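Local coordinates for protein scyllo-inosose 3-dehydrogenase (Thermotoga maritima, PDB 3IP1) that catalyses the NAD(+)-dependent oxidation of scyllo-inosose to 3-dehydro-scyllo-inosose as a zinc-dependent dehydrogenase, probably within myo-inositol degradation, at residues E129-H135 with C147-L153; S198-A203 with S341-H347; V194-S198 with T349-I354; I52-I58 with E105-A110. All blocks are in the same frame, centred on the assembly; numbering follows the deposited sequence.

Contact 1 (E129-H135 with C147-L153); sequences EMLWCGH and CENLNEL. With CD (cadmium ion), chain E.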
loop_
_atom_site.group_PDB
_atom_site.type_symbol
_atom_site.label_atom_id
_atom_site.label_comp_id
_atom_site.label_asym_id
_atom_site.label_seq_id
_atom_site.Cartn_x
_atom_site.Cartn_y
_atom_site.Cartn_z
ATOM N N GLU A 129 -4.097 7.164 -25.969
ATOM C CA GLU A 129 -3.350 8.207 -26.665
ATOM C C GLU A 129 -1.820 8.136 -26.390
ATOM O O GLU A 129 -1.015 8.557 -27.241
ATOM C CB GLU A 129 -3.964 9.574 -26.294
ATOM C CG GLU A 129 -3.231 10.816 -26.775
ATOM C CD GLU A 129 -2.054 11.218 -25.878
ATOM O OE1 GLU A 129 -1.937 10.740 -24.738
ATOM O OE2 GLU A 129 -1.236 12.030 -26.326
HETATM N N MSE A 130 -1.434 7.608 -25.226
HETATM C CA MSE A 130 -0.022 7.457 -24.870
HETATM C C MSE A 130 0.492 6.188 -25.521
HETATM O O MSE A 130 0.142 5.098 -25.100
HETATM C CB MSE A 130 0.176 7.353 -23.351
HETATM C CG MSE A 130 -0.421 8.489 -22.494
HETATM SE SE MSE A 130 0.546 10.193 -22.659
HETATM C CE MSE A 130 1.968 9.808 -21.358
ATOM N N LEU A 131 1.308 6.321 -26.557
ATOM C CA LEU A 131 1.795 5.158 -27.274
ATOM C C LEU A 131 3.130 4.695 -26.666
ATOM O O LEU A 131 4.208 4.998 -27.179
ATOM C CB LEU A 131 1.855 5.428 -28.789
ATOM C CG LEU A 131 0.658 6.227 -29.359
ATOM C CD1 LEU A 131 0.892 6.630 -30.808
ATOM C CD2 LEU A 131 -0.724 5.513 -29.181
ATOM N N TRP A 132 3.023 3.994 -25.531
ATOM C CA TRP A 132 4.171 3.443 -24.788
ATOM C C TRP A 132 4.860 2.303 -25.555
ATOM O O TRP A 132 4.219 1.574 -26.320
ATOM C CB TRP A 132 3.722 2.950 -23.403
ATOM C CG TRP A 132 2.387 2.235 -23.420
ATOM C CD1 TRP A 132 1.165 2.796 -23.226
ATOM C CD2 TRP A 132 2.153 0.834 -23.653
ATOM N NE1 TRP A 132 0.174 1.837 -23.320
ATOM C CE2 TRP A 132 0.755 0.625 -23.579
ATOM C CE3 TRP A 132 2.988 -0.267 -23.900
ATOM C CZ2 TRP A 132 0.172 -0.627 -23.764
ATOM C CZ3 TRP A 132 2.399 -1.529 -24.063
ATOM C CH2 TRP A 132 1.010 -1.688 -23.995
ATOM N N CYS A 133 6.171 2.171 -25.377
ATOM C CA CYS A 133 6.960 1.219 -26.184
ATOM C C CYS A 133 6.791 -0.219 -25.688
ATOM O O CYS A 133 6.761 -1.149 -26.484
ATOM C CB CYS A 133 8.444 1.633 -26.261
ATOM S SG CYS A 133 9.491 1.347 -24.764
ATOM N N GLY A 134 6.656 -0.408 -24.380
ATOM C CA GLY A 134 6.505 -1.741 -23.839
ATOM C C GLY A 134 7.804 -2.380 -23.395
ATOM O O GLY A 134 7.767 -3.408 -22.747
ATOM N N HIS A 135 8.945 -1.766 -23.703
ATOM C CA HIS A 135 10.250 -2.397 -23.440
ATOM C C HIS A 135 11.232 -1.596 -22.567
ATOM O O HIS A 135 12.226 -2.161 -22.060
ATOM C CB HIS A 135 10.946 -2.843 -24.756
ATOM C CG HIS A 135 11.180 -1.740 -25.746
ATOM N ND1 HIS A 135 12.226 -0.842 -25.635
ATOM C CD2 HIS A 135 10.532 -1.421 -26.892
ATOM C CE1 HIS A 135 12.189 0.005 -26.648
ATOM N NE2 HIS A 135 11.174 -0.327 -27.430
ATOM N N CYS A 147 6.938 6.099 -19.975
ATOM C CA CYS A 147 7.681 5.495 -21.095
ATOM C C CYS A 147 8.827 6.372 -21.593
ATOM O O CYS A 147 8.629 7.560 -21.841
ATOM C CB CYS A 147 6.711 5.257 -22.262
ATOM S SG CYS A 147 7.498 4.577 -23.749
ATOM N N GLU A 148 10.013 5.803 -21.762
ATOM C CA GLU A 148 11.155 6.574 -22.266
ATOM C C GLU A 148 11.152 6.760 -23.807
ATOM O O GLU A 148 11.923 7.539 -24.343
ATOM C CB GLU A 148 12.476 5.943 -21.796
ATOM C CG GLU A 148 12.736 6.116 -20.284
ATOM C CD GLU A 148 14.086 5.564 -19.836
ATOM O OE1 GLU A 148 14.700 4.769 -20.581
ATOM O OE2 GLU A 148 14.533 5.903 -18.726
ATOM N N ASN A 149 10.294 6.040 -24.515
ATOM C CA ASN A 149 10.264 6.131 -25.968
ATOM C C ASN A 149 8.846 6.400 -26.451
ATOM O O ASN A 149 8.366 5.757 -27.369
ATOM C CB ASN A 149 10.836 4.844 -26.566
ATOM C CG ASN A 149 12.243 4.588 -26.101
ATOM O OD1 ASN A 149 13.104 5.479 -26.191
ATOM N ND2 ASN A 149 12.489 3.400 -25.542
ATOM N N LEU A 150 8.192 7.360 -25.808
ATOM C CA LEU A 150 6.791 7.665 -26.009
ATOM C C LEU A 150 6.503 8.383 -27.343
ATOM O O LEU A 150 7.247 9.279 -27.736
ATOM C CB LEU A 150 6.330 8.545 -24.841
ATOM C CG LEU A 150 4.881 9.043 -24.695
ATOM C CD1 LEU A 150 3.857 7.941 -24.278
ATOM C CD2 LEU A 150 4.856 10.193 -23.667
ATOM N N ASN A 151 5.424 7.981 -28.022
ATOM C CA ASN A 151 4.786 8.792 -29.061
ATOM C C ASN A 151 3.370 9.106 -28.611
ATOM O O ASN A 151 2.874 8.516 -27.641
ATOM C CB ASN A 151 4.755 8.043 -30.397
ATOM C CG ASN A 151 6.127 7.904 -31.002
ATOM O OD1 ASN A 151 6.642 8.852 -31.576
ATOM N ND2 ASN A 151 6.746 6.731 -30.848
ATOM N N GLU A 152 2.706 10.021 -29.311
ATOM C CA GLU A 152 1.398 10.471 -28.887
ATOM C C GLU A 152 0.446 10.654 -30.051
ATOM O O GLU A 152 0.696 11.435 -30.987
ATOM C CB GLU A 152 1.495 11.749 -28.040
ATOM C CG GLU A 152 1.779 11.457 -26.570
ATOM C CD GLU A 152 1.833 12.685 -25.715
ATOM O OE1 GLU A 152 0.805 13.046 -25.102
ATOM O OE2 GLU A 152 2.913 13.308 -25.657
ATOM N N LEU A 153 -0.645 9.904 -29.975
ATOM C CA LEU A 153 -1.690 9.922 -30.970
ATOM C C LEU A 153 -2.320 11.314 -31.046
ATOM O O LEU A 153 -2.763 11.845 -30.035
ATOM C CB LEU A 153 -2.760 8.900 -30.584
ATOM C CG LEU A 153 -3.793 8.625 -31.663
ATOM C CD1 LEU A 153 -3.186 7.719 -32.739
ATOM C CD2 LEU A 153 -5.008 8.003 -31.010
HETATM CD CD CD E . 8.410 2.479 -22.794
HETATM O O HOH W 1 5.615 4.688 -29.212
#
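Cys133 turns SG between its backbone N and carbonyl carbon (chi1 75°), while Cys147 swings SG opposite its own N (chi1 178°), and the two sulfurs converge on one cadmium ion. Cys136 and Cys139 complete this four-cysteine site, the second zinc site of the protein, consistent with the structural zinc site of alcohol dehydrogenases. Each of the two SG atoms lies 2.5 Å from the cadmium. Cys147 SG also accepts Cys133 N at 3.2 Å and a bond from Asn149 N, and Cys133 SG accepts one from His135 N; such N-H donors would spread the negative charge of the thiolates. Cys133 SG further sits over the centre of the His135 ring face.

Beyond the metal the segments continue as a two-stranded antiparallel ladder. Leu131 N reaches Asn151 O at 2.9 Å, and Leu153 N reaches Glu129 O at 3.1 Å. On one face of this ladder the flexible selenomethionine Met130 bends CE against Leu150 CD2, 3.7 Å away, an apolar fit that suits an unbranched chain. Close by, the carboxylates of Glu129 and Glu152 are turned 74° apart, with OE2 of Glu129 2.6 Å from OE1 of Glu152.

Contact 2 (S198-A203 with S341-H347); sequences SVAYNA and SQGHSGH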
loop_
_atom_site.group_PDB
_atom_site.type_symbol
_atom_site.label_atom_id
_atom_site.label_comp_id
_atom_site.label_asym_id
_atom_site.label_seq_id
_atom_site.Cartn_x
_atom_site.Cartn_y
_atom_site.Cartn_z
ATOM N N SER A 198 -10.285 8.415 -18.100
ATOM C CA SER A 198 -9.152 7.630 -17.592
ATOM C C SER A 198 -8.026 8.500 -17.070
ATOM O O SER A 198 -7.284 8.079 -16.181
ATOM C CB SER A 198 -8.622 6.685 -18.687
ATOM O OG SER A 198 -9.609 5.713 -19.020
ATOM N N VAL A 199 -7.878 9.700 -17.632
ATOM C CA VAL A 199 -6.959 10.688 -17.071
ATOM C C VAL A 199 -7.374 11.012 -15.622
ATOM O O VAL A 199 -6.536 10.980 -14.717
ATOM C CB VAL A 199 -6.912 11.990 -17.926
ATOM C CG1 VAL A 199 -6.205 13.121 -17.170
ATOM C CG2 VAL A 199 -6.228 11.735 -19.298
ATOM N N ALA A 200 -8.650 11.343 -15.423
ATOM C CA ALA A 200 -9.213 11.591 -14.097
ATOM C C ALA A 200 -9.063 10.355 -13.207
ATOM O O ALA A 200 -8.660 10.450 -12.046
ATOM C CB ALA A 200 -10.695 11.968 -14.210
ATOM N N TYR A 201 -9.381 9.196 -13.766
ATOM C CA TYR A 201 -9.308 7.951 -13.003
ATOM C C TYR A 201 -7.884 7.693 -12.510
ATOM O O TYR A 201 -7.693 7.395 -11.343
ATOM C CB TYR A 201 -9.824 6.779 -13.843
ATOM C CG TYR A 201 -10.085 5.494 -13.080
ATOM C CD1 TYR A 201 -9.029 4.689 -12.641
ATOM C CD2 TYR A 201 -11.400 5.050 -12.844
ATOM C CE1 TYR A 201 -9.267 3.482 -11.952
ATOM C CE2 TYR A 201 -11.651 3.855 -12.181
ATOM C CZ TYR A 201 -10.575 3.074 -11.728
ATOM O OH TYR A 201 -10.804 1.890 -11.060
ATOM N N ASN A 202 -6.905 7.817 -13.406
ATOM C CA ASN A 202 -5.491 7.655 -13.049
ATOM C C ASN A 202 -5.100 8.651 -11.952
ATOM O O ASN A 202 -4.377 8.320 -11.016
ATOM C CB ASN A 202 -4.606 7.860 -14.285
ATOM C CG ASN A 202 -3.115 7.621 -14.004
ATOM O OD1 ASN A 202 -2.695 6.503 -13.706
ATOM N ND2 ASN A 202 -2.305 8.675 -14.142
ATOM N N ALA A 203 -5.612 9.869 -12.062
ATOM C CA ALA A 203 -5.277 10.901 -11.119
ATOM C C ALA A 203 -5.843 10.628 -9.733
ATOM O O ALA A 203 -5.132 10.788 -8.754
ATOM C CB ALA A 203 -5.721 12.266 -11.645
ATOM N N SER A 341 0.193 13.703 -11.236
ATOM C CA SER A 341 -0.373 12.674 -12.098
ATOM C C SER A 341 -0.297 13.109 -13.551
ATOM O O SER A 341 -0.407 14.306 -13.844
ATOM C CB SER A 341 -1.833 12.436 -11.720
ATOM O OG SER A 341 -2.392 11.403 -12.509
ATOM N N GLN A 342 -0.123 12.148 -14.454
ATOM C CA GLN A 342 -0.254 12.408 -15.895
ATOM C C GLN A 342 -0.636 11.112 -16.622
ATOM O O GLN A 342 -0.291 10.005 -16.155
ATOM C CB GLN A 342 1.036 12.990 -16.492
ATOM C CG GLN A 342 2.085 11.939 -16.896
ATOM C CD GLN A 342 3.323 12.535 -17.571
ATOM O OE1 GLN A 342 3.430 13.746 -17.729
ATOM N NE2 GLN A 342 4.267 11.671 -17.965
ATOM N N GLY A 343 -1.359 11.247 -17.736
ATOM C CA GLY A 343 -1.637 10.092 -18.596
ATOM C C GLY A 343 -2.836 9.259 -18.174
ATOM O O GLY A 343 -3.607 9.636 -17.264
ATOM N N HIS A 344 -2.999 8.113 -18.834
ATOM C CA HIS A 344 -4.220 7.328 -18.689
ATOM C C HIS A 344 -3.943 5.845 -18.976
ATOM O O HIS A 344 -4.854 5.030 -18.940
ATOM C CB HIS A 344 -5.246 7.865 -19.684
ATOM C CG HIS A 344 -4.712 7.953 -21.079
ATOM N ND1 HIS A 344 -4.417 9.152 -21.692
ATOM C CD2 HIS A 344 -4.374 6.983 -21.966
ATOM C CE1 HIS A 344 -3.935 8.917 -22.901
ATOM N NE2 HIS A 344 -3.906 7.610 -23.096
ATOM N N SER A 345 -2.692 5.520 -19.281
ATOM C CA SER A 345 -2.304 4.143 -19.656
ATOM C C SER A 345 -1.976 3.296 -18.431
ATOM O O SER A 345 -1.817 3.830 -17.335
ATOM C CB SER A 345 -1.095 4.175 -20.625
ATOM O OG SER A 345 -1.442 4.880 -21.817
ATOM N N GLY A 346 -1.912 1.980 -18.627
ATOM C CA GLY A 346 -1.493 1.039 -17.600
ATOM C C GLY A 346 -2.519 0.796 -16.516
ATOM O O GLY A 346 -3.600 1.409 -16.526
ATOM N N HIS A 347 -2.175 -0.112 -15.590
ATOM C CA HIS A 347 -2.934 -0.332 -14.326
ATOM C C HIS A 347 -4.352 -0.854 -14.513
ATOM O O HIS A 347 -5.067 -1.031 -13.546
ATOM C CB HIS A 347 -2.943 0.959 -13.466
ATOM C CG HIS A 347 -1.582 1.562 -13.299
ATOM N ND1 HIS A 347 -0.632 1.030 -12.452
ATOM C CD2 HIS A 347 -0.986 2.604 -13.929
ATOM C CE1 HIS A 347 0.481 1.738 -12.541
ATOM N NE2 HIS A 347 0.293 2.701 -13.428
HETATM O O HOH W 2 -3.707 11.400 -14.806
HETATM O O HOH W 3 -3.776 4.324 -15.310
#
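Water 2 joins Asn202 and Val199 to Ser341 and Gly343, gripped by four bonds. It donates to Val199 O and to Gly343 O, the latter at 3.0 Å, and accepts from Ser341 OG at 2.6 Å and from Asn202 ND2 at 3.1 Å, so both its protons and its acceptor sites are used. Helix 194-207 is here laid against the loop that leaves strand 337-340, the last strand, in chain order, of the parallel Rossmann-fold sheet that binds NAD in this family.

Asparagine suits its place because its amide faces two ways. With CG opposite the backbone N (chi1 -177°), ND2 turns to water 2, while OD1 lies 2.9 Å from water 3, which in turn lies near Ser345 O. The small Ala203 and Ser341 let Ser341 OG come up to Ala203 CA, 3.2 Å away. Separately, the CA-H of Val199 points at Gly343 O almost straight (171° at the hydrogen). Gly343 takes a positive phi, easily adopted without a side chain.

Farther along the loop, His344 sets CB against Ser198 CB at 3.7 Å, and its ring carries NE2 off to accept from Glu129 N, which ties the loop to the residue just before the strand that leads to the four-cysteine metal site. The ring's near edge meets the helix through Val199 CG2, 4.0 Å from His344 ND1.

Contact 3 (V194-S198 with T349-I354); sequences VEPTS and TFPRVI. With CD (cadmium ion), chain F.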
loop_
_atom_site.group_PDB
_atom_site.type_symbol
_atom_site.label_atom_id
_atom_site.label_comp_id
_atom_site.label_asym_id
_atom_site.label_seq_id
_atom_site.Cartn_x
_atom_site.Cartn_y
_atom_site.Cartn_z
ATOM N N VAL A 194 -13.635 7.781 -22.956
ATOM C CA VAL A 194 -12.879 6.887 -22.058
ATOM C C VAL A 194 -11.504 7.482 -21.724
ATOM O O VAL A 194 -11.051 7.444 -20.570
ATOM C CB VAL A 194 -12.721 5.457 -22.640
ATOM C CG1 VAL A 194 -11.734 4.609 -21.774
ATOM C CG2 VAL A 194 -14.089 4.783 -22.758
ATOM N N GLU A 195 -10.854 8.044 -22.733
ATOM C CA GLU A 195 -9.539 8.644 -22.539
ATOM C C GLU A 195 -9.536 9.777 -21.490
ATOM O O GLU A 195 -8.801 9.690 -20.505
ATOM C CB GLU A 195 -8.925 9.068 -23.889
ATOM C CG GLU A 195 -7.437 9.429 -23.855
ATOM C CD GLU A 195 -7.157 10.889 -23.537
ATOM O OE1 GLU A 195 -8.080 11.721 -23.556
ATOM O OE2 GLU A 195 -5.982 11.221 -23.261
ATOM N N PRO A 196 -10.345 10.838 -21.681
ATOM C CA PRO A 196 -10.318 11.866 -20.615
ATOM C C PRO A 196 -10.824 11.343 -19.254
ATOM O O PRO A 196 -10.393 11.834 -18.200
ATOM C CB PRO A 196 -11.252 12.967 -21.149
ATOM C CG PRO A 196 -12.109 12.289 -22.205
ATOM C CD PRO A 196 -11.199 11.247 -22.820
ATOM N N THR A 197 -11.731 10.370 -19.264
ATOM C CA THR A 197 -12.255 9.835 -18.006
ATOM C C THR A 197 -11.141 9.061 -17.296
ATOM O O THR A 197 -11.041 9.092 -16.059
ATOM C CB THR A 197 -13.532 8.949 -18.220
ATOM O OG1 THR A 197 -14.557 9.732 -18.872
ATOM C CG2 THR A 197 -14.081 8.407 -16.871
ATOM N N SER A 198 -10.285 8.415 -18.100
ATOM C CA SER A 198 -9.152 7.630 -17.592
ATOM C C SER A 198 -8.026 8.500 -17.070
ATOM O O SER A 198 -7.284 8.079 -16.181
ATOM C CB SER A 198 -8.622 6.685 -18.687
ATOM O OG SER A 198 -9.609 5.713 -19.020
ATOM N N THR A 349 -6.656 0.804 -16.070
ATOM C CA THR A 349 -7.546 1.947 -15.922
ATOM C C THR A 349 -8.609 1.980 -17.012
ATOM O O THR A 349 -9.801 2.061 -16.698
ATOM C CB THR A 349 -6.748 3.253 -15.860
ATOM O OG1 THR A 349 -6.029 3.287 -14.616
ATOM C CG2 THR A 349 -7.656 4.482 -15.987
ATOM N N PHE A 350 -8.182 1.900 -18.278
ATOM C CA PHE A 350 -9.125 1.881 -19.409
ATOM C C PHE A 350 -10.239 0.860 -19.224
ATOM O O PHE A 350 -11.391 1.233 -19.309
ATOM C CB PHE A 350 -8.424 1.668 -20.774
ATOM C CG PHE A 350 -8.293 2.924 -21.612
ATOM C CD1 PHE A 350 -7.663 4.071 -21.101
ATOM C CD2 PHE A 350 -8.770 2.956 -22.920
ATOM C CE1 PHE A 350 -7.514 5.224 -21.873
ATOM C CE2 PHE A 350 -8.637 4.116 -23.713
ATOM C CZ PHE A 350 -8.013 5.250 -23.189
ATOM N N PRO A 351 -9.910 -0.427 -18.965
ATOM C CA PRO A 351 -11.034 -1.366 -18.944
ATOM C C PRO A 351 -11.935 -1.192 -17.739
ATOM O O PRO A 351 -13.129 -1.457 -17.826
ATOM C CB PRO A 351 -10.360 -2.747 -18.957
ATOM C CG PRO A 351 -8.951 -2.515 -18.506
ATOM C CD PRO A 351 -8.606 -1.125 -18.962
ATOM N N ARG A 352 -11.392 -0.717 -16.625
ATOM C CA ARG A 352 -12.256 -0.455 -15.488
ATOM C C ARG A 352 -13.145 0.759 -15.749
ATOM O O ARG A 352 -14.293 0.777 -15.315
ATOM C CB ARG A 352 -11.455 -0.241 -14.192
ATOM C CG ARG A 352 -10.932 -1.516 -13.526
ATOM C CD ARG A 352 -10.134 -1.131 -12.275
ATOM N NE ARG A 352 -9.488 -2.256 -11.601
ATOM C CZ ARG A 352 -8.209 -2.594 -11.751
ATOM N NH1 ARG A 352 -7.410 -1.919 -12.581
ATOM N NH2 ARG A 352 -7.724 -3.620 -11.076
ATOM N N VAL A 353 -12.615 1.778 -16.423
ATOM C CA VAL A 353 -13.450 2.930 -16.805
ATOM C C VAL A 353 -14.597 2.464 -17.717
ATOM O O VAL A 353 -15.726 2.908 -17.577
ATOM C CB VAL A 353 -12.648 4.062 -17.479
ATOM C CG1 VAL A 353 -13.619 5.070 -18.179
ATOM C CG2 VAL A 353 -11.759 4.758 -16.443
ATOM N N ILE A 354 -14.289 1.542 -18.629
ATOM C CA ILE A 354 -15.301 0.961 -19.518
ATOM C C ILE A 354 -16.386 0.190 -18.730
ATOM O O ILE A 354 -17.588 0.391 -18.964
ATOM C CB ILE A 354 -14.641 0.106 -20.654
ATOM C CG1 ILE A 354 -13.854 1.032 -21.594
ATOM C CG2 ILE A 354 -15.696 -0.711 -21.414
ATOM C CD1 ILE A 354 -12.689 0.350 -22.386
HETATM CD CD CD F . -7.506 14.315 -24.056
HETATM O O HOH W 4 -7.878 14.469 -21.734
#
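The Phe350 ring carries Val194 over one face: CG1 stands 3.7 Å from the ring centroid, only 15° off the normal, a CH-pi contact shifted toward the rim near CD2. Ser198 OG comes obliquely to the ring, 3.3 Å from Phe350 CD1, and Glu195 CA lies 3.8 Å from Phe350 CZ. Outside the two segments, the Trp173 ring also meets that of Phe350.

Around this ring helix 194-207 crosses helix 349-358, the two short segments at 109° with axes 9.4 Å apart. Beta-branched side chains carry methyls close to the backbone, where they meet between the helices: Thr197 CG2 touches Val353 CG1 at 3.6 Å, and Val194 CG2 touches Ile354 CG1. Serine suits position 198 because its small size admits Phe350 and Thr349 while its buried OG bonds back to its own helix, donating to Val194 O at 2.7 Å from above the carbonyl plane; Ser198 N reaches the same oxygen from the opposite face.

Glu195 bends away at chi2 and binds the cadmium in the first zinc site through OE1 at 2.7 Å, with His97 and Glu98 as further ligands. The join is mainly apolar, with no hydrogen bond between the two segments, so a metal-binding carboxylate emerges from a helix seated by hydrophobic contact.

Contact 4 (I52-I58 with E105-A110); sequences IEKPTEI and EAGPEA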
loop_
_atom_site.group_PDB
_atom_site.type_symbol
_atom_site.label_atom_id
_atom_site.label_comp_id
_atom_site.label_asym_id
_atom_site.label_seq_id
_atom_site.Cartn_x
_atom_site.Cartn_y
_atom_site.Cartn_z
ATOM N N ILE A 52 -1.765 -1.631 -42.790
ATOM C CA ILE A 52 -1.198 -2.539 -41.813
ATOM C C ILE A 52 0.246 -2.792 -42.236
ATOM O O ILE A 52 0.496 -3.360 -43.290
ATOM C CB ILE A 52 -1.965 -3.885 -41.758
ATOM C CG1 ILE A 52 -3.464 -3.677 -41.461
ATOM C CG2 ILE A 52 -1.287 -4.855 -40.775
ATOM C CD1 ILE A 52 -3.782 -3.094 -40.084
ATOM N N GLU A 53 1.185 -2.350 -41.418
ATOM C CA GLU A 53 2.597 -2.469 -41.745
ATOM C C GLU A 53 3.333 -3.370 -40.775
ATOM O O GLU A 53 4.420 -3.858 -41.082
ATOM C CB GLU A 53 3.242 -1.091 -41.743
ATOM C CG GLU A 53 2.954 -0.319 -43.006
ATOM C CD GLU A 53 3.034 1.171 -42.794
ATOM O OE1 GLU A 53 3.272 1.878 -43.795
ATOM O OE2 GLU A 53 2.856 1.630 -41.634
ATOM N N LYS A 54 2.744 -3.548 -39.601
ATOM C CA LYS A 54 3.240 -4.481 -38.607
ATOM C C LYS A 54 2.103 -5.428 -38.287
ATOM O O LYS A 54 0.945 -5.022 -38.331
ATOM C CB LYS A 54 3.706 -3.740 -37.350
ATOM C CG LYS A 54 5.032 -3.024 -37.526
ATOM C CD LYS A 54 4.992 -1.706 -36.825
ATOM C CE LYS A 54 6.120 -1.588 -35.824
ATOM N NZ LYS A 54 5.601 -0.876 -34.599
ATOM N N PRO A 55 2.426 -6.700 -37.987
ATOM C CA PRO A 55 1.348 -7.683 -37.859
ATOM C C PRO A 55 0.430 -7.468 -36.633
ATOM O O PRO A 55 -0.592 -8.150 -36.513
ATOM C CB PRO A 55 2.083 -9.040 -37.798
ATOM C CG PRO A 55 3.538 -8.730 -37.646
ATOM C CD PRO A 55 3.767 -7.312 -38.046
ATOM N N THR A 56 0.788 -6.518 -35.767
ATOM C CA THR A 56 0.037 -6.220 -34.529
ATOM C C THR A 56 -0.925 -5.038 -34.692
ATOM O O THR A 56 -1.647 -4.695 -33.764
ATOM C CB THR A 56 0.999 -5.873 -33.373
ATOM O OG1 THR A 56 1.909 -4.874 -33.841
ATOM C CG2 THR A 56 1.803 -7.096 -32.929
ATOM N N GLU A 57 -0.931 -4.416 -35.866
ATOM C CA GLU A 57 -1.744 -3.232 -36.100
ATOM C C GLU A 57 -3.178 -3.540 -36.507
ATOM O O GLU A 57 -3.473 -4.610 -37.049
ATOM C CB GLU A 57 -1.080 -2.321 -37.141
ATOM C CG GLU A 57 0.210 -1.684 -36.612
ATOM C CD GLU A 57 0.971 -0.864 -37.659
ATOM O OE1 GLU A 57 0.849 -1.158 -38.874
ATOM O OE2 GLU A 57 1.691 0.081 -37.256
ATOM N N ILE A 58 -4.059 -2.586 -36.220
ATOM C CA ILE A 58 -5.446 -2.593 -36.682
ATOM C C ILE A 58 -5.776 -1.230 -37.274
ATOM O O ILE A 58 -5.125 -0.231 -36.970
ATOM C CB ILE A 58 -6.469 -2.858 -35.527
ATOM C CG1 ILE A 58 -6.387 -1.734 -34.464
ATOM C CG2 ILE A 58 -6.234 -4.255 -34.918
ATOM C CD1 ILE A 58 -7.434 -1.784 -33.328
ATOM N N GLU A 105 -10.061 -3.739 -40.072
ATOM C CA GLU A 105 -9.006 -4.614 -40.484
ATOM C C GLU A 105 -8.062 -4.837 -39.301
ATOM O O GLU A 105 -7.817 -3.919 -38.531
ATOM C CB GLU A 105 -8.255 -4.002 -41.666
ATOM C CG GLU A 105 -7.147 -4.897 -42.175
ATOM C CD GLU A 105 -6.648 -4.544 -43.561
ATOM O OE1 GLU A 105 -6.058 -5.449 -44.206
ATOM O OE2 GLU A 105 -6.825 -3.383 -43.999
ATOM N N ALA A 106 -7.545 -6.056 -39.178
ATOM C CA ALA A 106 -6.587 -6.431 -38.133
ATOM C C ALA A 106 -5.490 -7.319 -38.723
ATOM O O ALA A 106 -5.777 -8.240 -39.487
ATOM C CB ALA A 106 -7.299 -7.169 -37.004
ATOM N N GLY A 107 -4.238 -7.056 -38.357
ATOM C CA GLY A 107 -3.128 -7.929 -38.730
ATOM C C GLY A 107 -3.209 -9.273 -38.031
ATOM O O GLY A 107 -4.015 -9.438 -37.107
ATOM N N PRO A 108 -2.391 -10.247 -38.477
ATOM C CA PRO A 108 -2.425 -11.621 -37.979
ATOM C C PRO A 108 -2.184 -11.744 -36.467
ATOM O O PRO A 108 -2.763 -12.624 -35.829
ATOM C CB PRO A 108 -1.311 -12.330 -38.790
ATOM C CG PRO A 108 -0.463 -11.241 -39.341
ATOM C CD PRO A 108 -1.451 -10.114 -39.602
ATOM N N GLU A 109 -1.376 -10.844 -35.906
ATOM C CA GLU A 109 -1.025 -10.860 -34.482
ATOM C C GLU A 109 -1.691 -9.716 -33.703
ATOM O O GLU A 109 -1.212 -9.346 -32.625
ATOM C CB GLU A 109 0.495 -10.733 -34.318
ATOM C CG GLU A 109 1.332 -11.896 -34.819
ATOM C CD GLU A 109 2.817 -11.526 -34.990
ATOM O OE1 GLU A 109 3.338 -10.666 -34.239
ATOM O OE2 GLU A 109 3.485 -12.091 -35.881
ATOM N N ALA A 110 -2.755 -9.130 -34.260
ATOM C CA ALA A 110 -3.421 -7.997 -33.613
ATOM C C ALA A 110 -4.467 -8.484 -32.613
ATOM O O ALA A 110 -5.625 -8.706 -32.960
ATOM C CB ALA A 110 -4.041 -7.055 -34.654
#
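Glu109 runs alongside Pro55 atom by atom. Its CB rests 3.6 Å from Pro55 O, CG comes beside Pro55 CB, CD approaches Pro55 CB at 3.8 Å, and at the tip both carboxylate oxygens lie beside Pro55 CG, OE1 also reaching Thr56 CG2. With CG opposite the carbonyl carbon, the extended chain lays its carboxylate end beside Pro55 CB and CG at the exposed surface. Pro108 meets the same ring from its own CG, 3.7 Å from Pro55 CB; each proline holds the second position of a type I turn, where its fixed phi fits (-68° for Pro55, -59° for Pro108).

These turns, Lys54 to Glu57 and Gly107 to Ala110, sit at the ends of antiparallel strands 57-66 and 98-106 of the GroES-like domain. Glu57 O receives Gly107 N at 2.9 Å, almost in line with the carbonyl, and Pro55 O takes Glu109 N at 2.9 Å from above its carbonyl plane. Gly107, with no side chain, allows Pro55 O to come within 3.4 Å of its CA.

At the non-hydrogen-bonded pair Ile58-Ala106, CG2 of Ile58 meets Ala106 CB and also, at 3.6 Å, Ala110 CB of the turn, small methyls accepting the branched chain. Glu57 OE1 secures the approach to the strand: it accepts Glu53 N along its C-O bond and Lys54 N from above the carboxylate plane, and pairs with Lys166.

From the N terminus, contact 4 comes first, closing the chain from residue 52 to 110 at the outer end of the GroES-like domain. Contact 1 follows in series, closing 129-153 around the cysteine-bound metal, with centres about 18 Å apart and no touch to contact 4. Contact 3 then opens at 194 and closes only at 354, and contact 2 is nested inside that long loop; the two share Ser198. Everything between their segments, including the whole six-stranded Rossmann-type sheet, is thus looped out and brought back. Contacts 2 and 3 tie helix 194-207 to the end of that sheet and to helix 349-358, and contact 1 touches both.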